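Local coordinates for protein UDP-N-acetylglucosamine 3-dehydrogenase (Acidithiobacillus ferrooxidans, PDB 7BVJ) that catalyses the NAD(+)-dependent oxidation of the glucosamine 3-position of UDP-N-acetylglucosamine to a ketone, a step in making the diamino sugar of lipid A, at residues A197-N202 and L301-A306; R151-D156 and A211-R216; A75-A80 and C87-P92; L277-I280 and P285-C288. All coordinates share one frame; numbering follows the deposited sequence.

Interaction 1: residues A197-N202 and L301-A306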
loop_
_atom_site.group_PDB
_atom_site.type_symbol
_atom_site.label_atom_id
_atom_site.label_comp_id
_atom_site.label_asym_id
_atom_site.label_seq_id
_atom_site.Cartn_x
_atom_site.Cartn_y
_atom_site.Cartn_z
ATOM N N ALA A 197 5.959 3.113 -16.354
ATOM C CA ALA A 197 5.161 4.307 -16.549
ATOM C C ALA A 197 6.023 5.546 -16.361
ATOM O O ALA A 197 6.980 5.549 -15.576
ATOM C CB ALA A 197 3.973 4.355 -15.587
ATOM N N TRP A 198 5.642 6.595 -17.085
ATOM C CA TRP A 198 6.287 7.901 -17.101
ATOM C C TRP A 198 5.163 8.905 -16.887
ATOM O O TRP A 198 4.323 9.116 -17.778
ATOM C CB TRP A 198 7.012 8.122 -18.432
ATOM C CG TRP A 198 7.696 9.431 -18.566
ATOM C CD1 TRP A 198 7.119 10.630 -18.872
ATOM C CD2 TRP A 198 9.093 9.687 -18.397
ATOM N NE1 TRP A 198 8.063 11.605 -18.906
ATOM C CE2 TRP A 198 9.290 11.056 -18.628
ATOM C CE3 TRP A 198 10.199 8.884 -18.085
ATOM C CZ2 TRP A 198 10.553 11.655 -18.552
ATOM C CZ3 TRP A 198 11.450 9.478 -18.007
ATOM C CH2 TRP A 198 11.617 10.854 -18.246
ATOM N N MET A 199 5.113 9.457 -15.681
ATOM C CA MET A 199 3.992 10.230 -15.175
ATOM C C MET A 199 4.465 11.654 -14.930
ATOM O O MET A 199 5.468 11.867 -14.247
ATOM C CB MET A 199 3.452 9.612 -13.872
ATOM C CG MET A 199 2.196 10.270 -13.307
ATOM S SD MET A 199 1.418 9.384 -11.904
ATOM C CE MET A 199 0.132 8.439 -12.717
ATOM N N THR A 200 3.749 12.621 -15.479
ATOM C CA THR A 200 3.999 14.033 -15.220
ATOM C C THR A 200 2.859 14.577 -14.365
ATOM O O THR A 200 1.686 14.475 -14.753
ATOM C CB THR A 200 4.127 14.807 -16.531
ATOM O OG1 THR A 200 4.948 14.056 -17.432
ATOM C CG2 THR A 200 4.781 16.161 -16.300
ATOM N N LEU A 201 3.212 15.139 -13.209
ATOM C CA LEU A 201 2.267 15.709 -12.258
ATOM C C LEU A 201 2.115 17.208 -12.486
ATOM O O LEU A 201 2.872 17.826 -13.235
ATOM C CB LEU A 201 2.712 15.449 -10.820
ATOM C CG LEU A 201 3.005 13.990 -10.451
ATOM C CD1 LEU A 201 3.355 13.886 -8.984
ATOM C CD2 LEU A 201 1.832 13.079 -10.761
ATOM N N ASN A 202 1.121 17.801 -11.817
ATOM C CA ASN A 202 0.777 19.191 -12.112
ATOM C C ASN A 202 1.687 20.206 -11.431
ATOM O O ASN A 202 1.508 21.406 -11.657
ATOM C CB ASN A 202 -0.713 19.464 -11.802
ATOM C CG ASN A 202 -1.064 19.421 -10.324
ATOM O OD1 ASN A 202 -0.288 18.968 -9.476
ATOM N ND2 ASN A 202 -2.264 19.914 -10.007
ATOM N N LEU A 301 -5.186 3.006 -12.495
ATOM C CA LEU A 301 -6.032 2.644 -13.625
ATOM C C LEU A 301 -5.594 3.380 -14.892
ATOM O O LEU A 301 -5.581 2.797 -15.981
ATOM C CB LEU A 301 -7.500 2.910 -13.277
ATOM C CG LEU A 301 -8.089 1.996 -12.186
ATOM C CD1 LEU A 301 -9.428 2.543 -11.711
ATOM C CD2 LEU A 301 -8.273 0.564 -12.686
ATOM N N GLN A 302 -5.199 4.649 -14.772
ATOM C CA GLN A 302 -4.640 5.338 -15.942
ATOM C C GLN A 302 -3.417 4.605 -16.486
ATOM O O GLN A 302 -3.301 4.359 -17.700
ATOM C CB GLN A 302 -4.289 6.773 -15.586
ATOM C CG GLN A 302 -5.354 7.774 -16.009
ATOM C CD GLN A 302 -4.795 9.189 -16.129
ATOM O OE1 GLN A 302 -4.600 9.694 -17.239
ATOM N NE2 GLN A 302 -4.524 9.829 -14.985
ATOM N N VAL A 303 -2.501 4.222 -15.593
ATOM C CA VAL A 303 -1.319 3.493 -16.039
ATOM C C VAL A 303 -1.725 2.192 -16.729
ATOM O O VAL A 303 -1.221 1.861 -17.802
ATOM C CB VAL A 303 -0.354 3.226 -14.869
ATOM C CG1 VAL A 303 0.743 2.262 -15.336
ATOM C CG2 VAL A 303 0.286 4.548 -14.364
ATOM N N ARG A 304 -2.621 1.421 -16.106
ATOM C CA ARG A 304 -2.977 0.121 -16.661
ATOM C C ARG A 304 -3.642 0.260 -18.025
ATOM O O ARG A 304 -3.392 -0.542 -18.924
ATOM C CB ARG A 304 -3.894 -0.631 -15.702
ATOM C CG ARG A 304 -4.178 -2.037 -16.155
ATOM C CD ARG A 304 -4.786 -2.851 -15.040
ATOM N NE ARG A 304 -6.186 -2.517 -14.822
ATOM C CZ ARG A 304 -6.957 -3.145 -13.939
ATOM N NH1 ARG A 304 -6.459 -4.134 -13.204
ATOM N NH2 ARG A 304 -8.226 -2.797 -13.797
ATOM N N VAL A 305 -4.505 1.263 -18.190
ATOM C CA VAL A 305 -5.127 1.479 -19.483
ATOM C C VAL A 305 -4.061 1.784 -20.520
ATOM O O VAL A 305 -4.098 1.267 -21.646
ATOM C CB VAL A 305 -6.174 2.605 -19.392
ATOM C CG1 VAL A 305 -6.404 3.236 -20.756
ATOM C CG2 VAL A 305 -7.482 2.089 -18.804
ATOM N N ALA A 306 -3.080 2.611 -20.151
ATOM C CA ALA A 306 -1.990 2.918 -21.073
ATOM C C ALA A 306 -1.200 1.664 -21.424
ATOM O O ALA A 306 -0.783 1.481 -22.573
ATOM C CB ALA A 306 -1.072 3.976 -20.460
#

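Interaction 2: residues R151-D156 and A211-R216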
loop_
_atom_site.group_PDB
_atom_site.type_symbol
_atom_site.label_atom_id
_atom_site.label_comp_id
_atom_site.label_asym_id
_atom_site.label_seq_id
_atom_site.Cartn_x
_atom_site.Cartn_y
_atom_site.Cartn_z
ATOM N N ARG A 151 2.316 -18.443 -7.963
ATOM C CA ARG A 151 1.133 -17.598 -7.898
ATOM C C ARG A 151 1.250 -16.320 -8.727
ATOM O O ARG A 151 0.289 -15.543 -8.771
ATOM C CB ARG A 151 0.838 -17.235 -6.437
ATOM C CG ARG A 151 0.367 -18.397 -5.569
ATOM C CD ARG A 151 1.526 -19.271 -5.062
ATOM N NE ARG A 151 1.069 -20.287 -4.108
ATOM C CZ ARG A 151 1.837 -21.243 -3.595
ATOM N NH1 ARG A 151 3.114 -21.335 -3.937
ATOM N NH2 ARG A 151 1.324 -22.114 -2.736
ATOM N N SER A 152 2.388 -16.088 -9.394
ATOM C CA SER A 152 2.639 -14.779 -9.995
ATOM C C SER A 152 1.632 -14.426 -11.082
ATOM O O SER A 152 1.442 -13.241 -11.377
ATOM C CB SER A 152 4.051 -14.726 -10.565
ATOM O OG SER A 152 5.018 -14.623 -9.537
ATOM N N LEU A 153 0.978 -15.419 -11.679
ATOM C CA LEU A 153 -0.005 -15.129 -12.710
ATOM C C LEU A 153 -1.179 -14.328 -12.176
ATOM O O LEU A 153 -1.892 -13.698 -12.958
ATOM C CB LEU A 153 -0.493 -16.435 -13.348
ATOM C CG LEU A 153 0.517 -17.036 -14.331
ATOM C CD1 LEU A 153 -0.129 -18.092 -15.245
ATOM C CD2 LEU A 153 1.185 -15.938 -15.148
ATOM N N ASP A 154 -1.395 -14.325 -10.866
ATOM C CA ASP A 154 -2.434 -13.508 -10.263
ATOM C C ASP A 154 -1.884 -12.218 -9.661
ATOM O O ASP A 154 -2.570 -11.577 -8.861
ATOM C CB ASP A 154 -3.185 -14.320 -9.209
ATOM C CG ASP A 154 -3.865 -15.540 -9.802
ATOM O OD1 ASP A 154 -3.471 -16.678 -9.461
ATOM O OD2 ASP A 154 -4.782 -15.361 -10.629
ATOM N N ILE A 155 -0.662 -11.831 -10.022
ATOM C CA ILE A 155 -0.062 -10.573 -9.584
ATOM C C ILE A 155 -0.282 -9.556 -10.693
ATOM O O ILE A 155 0.331 -9.661 -11.767
ATOM C CB ILE A 155 1.434 -10.719 -9.284
ATOM C CG1 ILE A 155 1.678 -11.584 -8.057
ATOM C CG2 ILE A 155 2.070 -9.351 -9.102
ATOM C CD1 ILE A 155 3.131 -11.927 -7.854
ATOM N N ASP A 156 -1.147 -8.570 -10.443
ATOM C CA ASP A 156 -1.356 -7.490 -11.404
ATOM C C ASP A 156 -0.177 -6.530 -11.291
ATOM O O ASP A 156 -0.001 -5.861 -10.270
ATOM C CB ASP A 156 -2.690 -6.789 -11.153
ATOM C CG ASP A 156 -3.050 -5.781 -12.238
ATOM O OD1 ASP A 156 -2.214 -4.901 -12.583
ATOM O OD2 ASP A 156 -4.195 -5.858 -12.733
ATOM N N ALA A 211 7.884 -1.926 -12.886
ATOM C CA ALA A 211 7.462 -3.061 -12.083
ATOM C C ALA A 211 7.523 -4.321 -12.939
ATOM O O ALA A 211 7.260 -4.272 -14.138
ATOM C CB ALA A 211 6.049 -2.850 -11.515
ATOM N N SER A 212 7.901 -5.440 -12.317
ATOM C CA SER A 212 8.028 -6.722 -13.004
ATOM C C SER A 212 7.725 -7.871 -12.043
ATOM O O SER A 212 8.050 -7.809 -10.850
ATOM C CB SER A 212 9.428 -6.913 -13.595
ATOM O OG SER A 212 9.544 -8.207 -14.178
ATOM N N ARG A 213 7.121 -8.930 -12.588
ATOM C CA ARG A 213 6.843 -10.156 -11.849
ATOM C C ARG A 213 7.626 -11.355 -12.374
ATOM O O ARG A 213 7.324 -12.492 -11.991
ATOM C CB ARG A 213 5.338 -10.468 -11.864
ATOM C CG ARG A 213 4.763 -10.646 -13.236
ATOM C CD ARG A 213 3.305 -11.050 -13.204
ATOM N NE ARG A 213 2.838 -11.372 -14.548
ATOM C CZ ARG A 213 1.564 -11.452 -14.910
ATOM N NH1 ARG A 213 0.605 -11.251 -14.020
ATOM N NH2 ARG A 213 1.251 -11.747 -16.168
ATOM N N VAL A 214 8.628 -11.142 -13.221
ATOM C CA VAL A 214 9.376 -12.251 -13.805
ATOM C C VAL A 214 10.893 -12.095 -13.673
ATOM O O VAL A 214 11.638 -12.591 -14.523
ATOM C CB VAL A 214 9.000 -12.418 -15.290
ATOM C CG1 VAL A 214 7.562 -12.869 -15.434
ATOM C CG2 VAL A 214 9.247 -11.108 -16.059
ATOM N N VAL A 215 11.383 -11.400 -12.645
ATOM C CA VAL A 215 12.835 -11.197 -12.563
ATOM C C VAL A 215 13.499 -12.405 -11.909
ATOM O O VAL A 215 12.819 -13.284 -11.364
ATOM C CB VAL A 215 13.210 -9.910 -11.802
ATOM C CG1 VAL A 215 13.082 -8.689 -12.702
ATOM C CG2 VAL A 215 12.378 -9.773 -10.553
ATOM N N ARG A 216 14.835 -12.455 -11.965
ATOM C CA ARG A 216 15.582 -13.485 -11.245
ATOM C C ARG A 216 15.542 -13.241 -9.740
ATOM O O ARG A 216 15.004 -14.054 -8.973
ATOM C CB ARG A 216 17.033 -13.524 -11.734
ATOM C CG ARG A 216 17.218 -13.877 -13.205
ATOM C CD ARG A 216 18.423 -14.792 -13.406
ATOM N NE ARG A 216 18.227 -16.083 -12.747
ATOM C CZ ARG A 216 18.800 -17.218 -13.136
ATOM N NH1 ARG A 216 19.615 -17.224 -14.183
ATOM N NH2 ARG A 216 18.559 -18.349 -12.477
HETATM O O HOH W 1 6.110 -12.398 -8.933
HETATM O O HOH W 2 -2.063 -12.420 -15.555
#

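Interaction 3: residues A75-A80 and C87-P92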
loop_
_atom_site.group_PDB
_atom_site.type_symbol
_atom_site.label_atom_id
_atom_site.label_comp_id
_atom_site.label_asym_id
_atom_site.label_seq_id
_atom_site.Cartn_x
_atom_site.Cartn_y
_atom_site.Cartn_z
ATOM N N ALA A 75 -18.216 -4.944 -1.749
ATOM C CA ALA A 75 -19.362 -5.582 -1.103
ATOM C C ALA A 75 -19.093 -5.815 0.379
ATOM O O ALA A 75 -19.963 -5.556 1.228
ATOM C CB ALA A 75 -19.699 -6.897 -1.809
ATOM N N VAL A 76 -17.875 -6.259 0.719
ATOM C CA VAL A 76 -17.589 -6.564 2.115
ATOM C C VAL A 76 -17.518 -5.283 2.939
ATOM O O VAL A 76 -18.076 -5.210 4.044
ATOM C CB VAL A 76 -16.296 -7.388 2.246
ATOM C CG1 VAL A 76 -15.879 -7.493 3.713
ATOM C CG2 VAL A 76 -16.480 -8.769 1.644
ATOM N N ALA A 77 -16.816 -4.265 2.431
ATOM C CA ALA A 77 -16.720 -2.996 3.146
ATOM C C ALA A 77 -18.083 -2.349 3.288
ATOM O O ALA A 77 -18.371 -1.710 4.306
ATOM C CB ALA A 77 -15.760 -2.040 2.427
ATOM N N GLU A 78 -18.937 -2.493 2.271
ATOM C CA GLU A 78 -20.297 -1.986 2.383
ATOM C C GLU A 78 -21.019 -2.639 3.559
ATOM O O GLU A 78 -21.658 -1.951 4.369
ATOM C CB GLU A 78 -21.052 -2.230 1.076
ATOM C CG GLU A 78 -22.253 -1.337 0.879
ATOM C CD GLU A 78 -23.060 -1.709 -0.351
ATOM O OE1 GLU A 78 -23.035 -2.903 -0.764
ATOM O OE2 GLU A 78 -23.724 -0.803 -0.896
ATOM N N VAL A 79 -20.929 -3.974 3.674
ATOM C CA VAL A 79 -21.605 -4.638 4.794
ATOM C C VAL A 79 -20.993 -4.196 6.123
ATOM O O VAL A 79 -21.705 -3.966 7.110
ATOM C CB VAL A 79 -21.573 -6.170 4.634
ATOM C CG1 VAL A 79 -22.200 -6.845 5.861
ATOM C CG2 VAL A 79 -22.322 -6.601 3.369
ATOM N N ALA A 80 -19.667 -4.037 6.159
ATOM C CA ALA A 80 -19.003 -3.700 7.410
ATOM C C ALA A 80 -19.356 -2.285 7.854
ATOM O O ALA A 80 -19.602 -2.047 9.042
ATOM C CB ALA A 80 -17.493 -3.875 7.272
ATOM N N CYS A 87 -13.075 0.409 9.130
ATOM C CA CYS A 87 -12.473 -0.510 8.161
ATOM C C CYS A 87 -11.062 -0.100 7.766
ATOM O O CYS A 87 -10.826 1.047 7.366
ATOM C CB CYS A 87 -13.328 -0.588 6.884
ATOM S SG CYS A 87 -14.906 -1.330 7.128
ATOM N N LEU A 88 -10.137 -1.047 7.863
ATOM C CA LEU A 88 -8.848 -0.984 7.177
ATOM C C LEU A 88 -8.904 -1.984 6.008
ATOM O O LEU A 88 -8.966 -3.201 6.223
ATOM C CB LEU A 88 -7.700 -1.287 8.151
ATOM C CG LEU A 88 -6.319 -1.667 7.603
ATOM C CD1 LEU A 88 -5.776 -0.569 6.692
ATOM C CD2 LEU A 88 -5.339 -1.979 8.718
ATOM N N ILE A 89 -8.906 -1.477 4.775
ATOM C CA ILE A 89 -9.019 -2.308 3.578
ATOM C C ILE A 89 -7.630 -2.511 2.992
ATOM O O ILE A 89 -6.893 -1.539 2.771
ATOM C CB ILE A 89 -9.954 -1.667 2.539
ATOM C CG1 ILE A 89 -11.352 -1.467 3.124
ATOM C CG2 ILE A 89 -10.004 -2.519 1.254
ATOM C CD1 ILE A 89 -12.302 -0.756 2.196
ATOM N N GLU A 90 -7.261 -3.763 2.741
ATOM C CA GLU A 90 -5.979 -4.001 2.087
ATOM C C GLU A 90 -5.960 -3.318 0.720
ATOM O O GLU A 90 -6.996 -3.132 0.078
ATOM C CB GLU A 90 -5.719 -5.507 1.969
ATOM C CG GLU A 90 -4.386 -5.918 1.336
ATOM C CD GLU A 90 -3.150 -5.329 2.040
ATOM O OE1 GLU A 90 -3.122 -5.264 3.295
ATOM O OE2 GLU A 90 -2.195 -4.949 1.321
ATOM N N LYS A 91 -4.777 -2.868 0.307
ATOM C CA LYS A 91 -4.651 -2.307 -1.030
ATOM C C LYS A 91 -4.732 -3.422 -2.073
ATOM O O LYS A 91 -4.312 -4.554 -1.823
ATOM C CB LYS A 91 -3.334 -1.544 -1.178
ATOM C CG LYS A 91 -2.098 -2.423 -1.082
ATOM C CD LYS A 91 -1.602 -2.881 -2.460
ATOM C CE LYS A 91 -0.482 -3.906 -2.297
ATOM N NZ LYS A 91 -0.520 -5.000 -3.305
ATOM N N PRO A 92 -5.273 -3.130 -3.259
ATOM C CA PRO A 92 -5.895 -1.855 -3.619
ATOM C C PRO A 92 -7.322 -1.714 -3.108
ATOM O O PRO A 92 -8.004 -2.707 -2.887
ATOM C CB PRO A 92 -5.854 -1.867 -5.146
ATOM C CG PRO A 92 -5.841 -3.289 -5.511
ATOM C CD PRO A 92 -5.125 -4.026 -4.423
#

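Interaction 4: residues L277-I280 and P285-C288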
loop_
_atom_site.group_PDB
_atom_site.type_symbol
_atom_site.label_atom_id
_atom_site.label_comp_id
_atom_site.label_asym_id
_atom_site.label_seq_id
_atom_site.Cartn_x
_atom_site.Cartn_y
_atom_site.Cartn_z
ATOM N N LEU A 277 -5.987 1.976 14.454
ATOM C CA LEU A 277 -6.740 1.935 15.710
ATOM C C LEU A 277 -6.589 3.243 16.506
ATOM O O LEU A 277 -7.541 3.705 17.154
ATOM C CB LEU A 277 -6.299 0.726 16.539
ATOM C CG LEU A 277 -6.539 -0.667 15.936
ATOM C CD1 LEU A 277 -6.089 -1.778 16.895
ATOM C CD2 LEU A 277 -8.000 -0.839 15.555
ATOM N N ASN A 278 -5.411 3.863 16.450
ATOM C CA ASN A 278 -5.244 5.168 17.083
ATOM C C ASN A 278 -6.109 6.209 16.402
ATOM O O ASN A 278 -6.660 7.086 17.065
ATOM C CB ASN A 278 -3.779 5.593 17.064
ATOM C CG ASN A 278 -2.936 4.763 17.988
ATOM O OD1 ASN A 278 -3.430 4.237 18.986
ATOM N ND2 ASN A 278 -1.662 4.623 17.666
ATOM N N ALA A 279 -6.256 6.120 15.083
ATOM C CA ALA A 279 -7.109 7.080 14.393
ATOM C C ALA A 279 -8.543 6.964 14.875
ATOM O O ALA A 279 -9.226 7.977 15.079
ATOM C CB ALA A 279 -7.032 6.864 12.887
ATOM N N ILE A 280 -9.023 5.732 15.056
ATOM C CA ILE A 280 -10.377 5.566 15.589
ATOM C C ILE A 280 -10.472 6.182 16.977
ATOM O O ILE A 280 -11.385 6.967 17.265
ATOM C CB ILE A 280 -10.791 4.084 15.623
ATOM C CG1 ILE A 280 -10.965 3.534 14.211
ATOM C CG2 ILE A 280 -12.076 3.924 16.448
ATOM C CD1 ILE A 280 -10.803 2.004 14.105
ATOM N N PRO A 285 -6.019 11.880 12.019
ATOM C CA PRO A 285 -6.054 11.355 10.647
ATOM C C PRO A 285 -5.178 10.122 10.476
ATOM O O PRO A 285 -4.090 10.009 11.044
ATOM C CB PRO A 285 -5.550 12.532 9.802
ATOM C CG PRO A 285 -4.764 13.376 10.762
ATOM C CD PRO A 285 -5.479 13.252 12.065
ATOM N N VAL A 286 -5.676 9.191 9.678
ATOM C CA VAL A 286 -5.026 7.908 9.504
ATOM C C VAL A 286 -3.944 8.014 8.425
ATOM O O VAL A 286 -3.942 8.927 7.603
ATOM C CB VAL A 286 -6.102 6.857 9.167
ATOM C CG1 VAL A 286 -6.484 6.916 7.671
ATOM C CG2 VAL A 286 -5.692 5.478 9.615
ATOM N N PHE A 287 -2.993 7.071 8.442
ATOM C CA PHE A 287 -1.830 7.168 7.554
ATOM C C PHE A 287 -2.223 7.180 6.073
ATOM O O PHE A 287 -1.539 7.817 5.256
ATOM C CB PHE A 287 -0.867 6.009 7.810
ATOM C CG PHE A 287 -1.368 4.716 7.252
ATOM C CD1 PHE A 287 -2.355 3.996 7.927
ATOM C CD2 PHE A 287 -0.922 4.251 6.020
ATOM C CE1 PHE A 287 -2.854 2.829 7.400
ATOM C CE2 PHE A 287 -1.423 3.077 5.487
ATOM C CZ PHE A 287 -2.394 2.374 6.176
ATOM N N CYS A 288 -3.290 6.472 5.694
ATOM C CA CYS A 288 -3.773 6.531 4.315
ATOM C C CYS A 288 -5.275 6.314 4.344
ATOM O O CYS A 288 -5.724 5.202 4.652
ATOM C CB CYS A 288 -3.082 5.494 3.432
ATOM S SG CYS A 288 -3.708 5.427 1.736
#

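Interaction 1: residues A197-N202 and L301-A306
Val303 puts both of its methyl groups against the strand: CG1 and CG2 straddle the methyl of Ala197, with Ala197 CB 3.9 Å from Val303 CG1. The fork works because CG1 stands anti to the backbone N (chi1 171°), which leaves CG2 beside that N, and both branches then face the sheet. A branched side chain on the helix and a bare methyl on the strand let the two backbones come close, the CA atoms of Ala197 and Val303 lying 6.6 Å apart. Met199, two residues further along the strand, is extended as far as SD and then turned at the sulfur, bringing CE within 4.2 Å of Val303 CG2, a looser touch that suits a flexible thioether. Strand 194-201 belongs to the large mixed sheet of the C-terminal domain of this Gfo/Idh/MocA protein, and helix 290-312 packs on one face of that sheet, where Val303 also meets Val180 of strand 177-185 and Ile158 of helix 157-173. All three touching residues are buried and apolar. Matters differ at the border: Gln302 is solvent-exposed, and its NE2 stays 5.4 Å from Met199 CE. Trp198 points away from the helix and lies exposed, touching Val206 and Asn208.

Interaction 2: residues R151-D156 and A211-R216
Arg213 sends CG between its own backbone N and carbonyl carbon (chi1 59°) and then runs extended from CG to NE, a shape that carries its guanidinium across to the short 3-10 turn at Ser152 and Leu153. There NH1 donates to Ile155 O at 2.8 Å; the bond is bent, 136° at the hydrogen, and the donor is tilted from the carbonyl plane. The CA of Leu153 lies over one face of the guanidinium, while Arg213 CD rests 3.4 Å from Ser152 O. A water accepts from Arg213 NH1 and donates to Leu153 O at 2.9 Å, tying a second carbonyl to the same nitrogen. Another water lies 2.6 Å from Ser152 OG and donates to Arg213 O; that hydroxyl is also hydrogen-bonded to Lys149 N. Arginine suits this place because it is long and carries several N-H groups, and NH2 forms a salt bridge with Asp193. A leucine in its place would probably leave Ile155 O without this donor and Asp193 without its charged mate. Ile155 packs on Leu161 of helix 157-173, whose N-cap is Asp156, and Arg213, at the corner where strand 206-215 bends, touches Val157 with its side chain.

Interaction 3: residues A75-A80 and C87-P92
Helix 73-82 and strand 86-90 are the last two elements of a beta-alpha-beta unit in the NAD-binding Rossmann domain, and their contact is the packing of that helix on the parallel sheet. Cys87 SG lies 3.6 Å from Ala80 CB, sulfur against methyl. With chi1 at -67° the sulfur stands beside its own backbone N and anti to the carbonyl carbon, which directs it to the helix. One turn earlier on the helix, Ala77 meets Ile89, the CB of Ala77 lying 3.7 Å from Ile89 CD1. It is the far end of the isoleucine that touches, since CG1 lies anti to the carbonyl carbon and CD1 extends on from it (chi2 176°). The two pairs run in opposite order along the chain, as the axes of 75-80 and 87-90 are nearly antiparallel, at 174°, with a closest approach of 9.9 Å. Alanines suit the helix face because their methyls are short, whereas the strand supplies the longer isoleucine and a compact, only weakly polar thiol. All four residues are buried. Ile66 of strand 63-66 touches Ala77 and Cys87, and Leu58 of helix 54-59 touches Ala80, so the layer continues beyond the pair. A helix running antiparallel to the parallel strands it covers is typical of the right-handed beta-alpha-beta crossover of Rossmann domains.

Interaction 4: residues L277-I280 and P285-C288
Ala279 and Val286 account for most of the surface buried here, with a small share from Pro285. The methyl of Ala279 points to the loop, with Ala279 CB lying 3.8 Å from Val286 CG2. The valine is turned so that CG2 stands anti to the backbone N while CG1 sits between that N and the carbonyl carbon (chi1 81°), and CG2, together with CB, meets the alanine methyl. Alanine suits the helix side because its single methyl lets the returning chain come within 5.4 Å, measured between the CA atoms of Ala279 and Val286. Pro285 CB points away, and the backbone does the touching, Pro285 C lying 4.5 Å from Ala279 CB; proline, with its restricted phi, fits an irregular chain. The contact lies in the connection between helix 268-282 and helix 290-312: the first helix ends shortly after Ala279, and the chain doubles back through 285-288 beside it before the second begins. Val286 also touches Asp275, one turn earlier on the helix, and the carboxylate of Asp275 accepts a hydrogen bond from Phe287 N, so a polar tie stands next to the apolar one. Further along, Cys288 is backbone hydrogen-bonded to Ile116 of strand 114-117, an edge strand of the parallel sheet, while Leu277 and Ile280 of the helix pack on Ala63.

Interactions 1 and 2 are joined directly: Arg304 NH1 of the first forms a 2.9 Å salt bridge with Asp156 OD2 of the second, and their strands 194-201 and 206-215 are neighbours in the mixed sheet. Interaction 3 lies in the nucleotide-binding domain, its nearest atoms about 7 Å from those of interaction 2. Both approach the cofactor without lining its pocket: the side chain of Ile155 is about 9 Å from the bound NAD and that of Ala80 about 11 Å. Interaction 4, with nearest atoms about 5 Å from interaction 3, lies away from the cofactor and the other ligand site, and helix 290-312 follows it toward interaction 1.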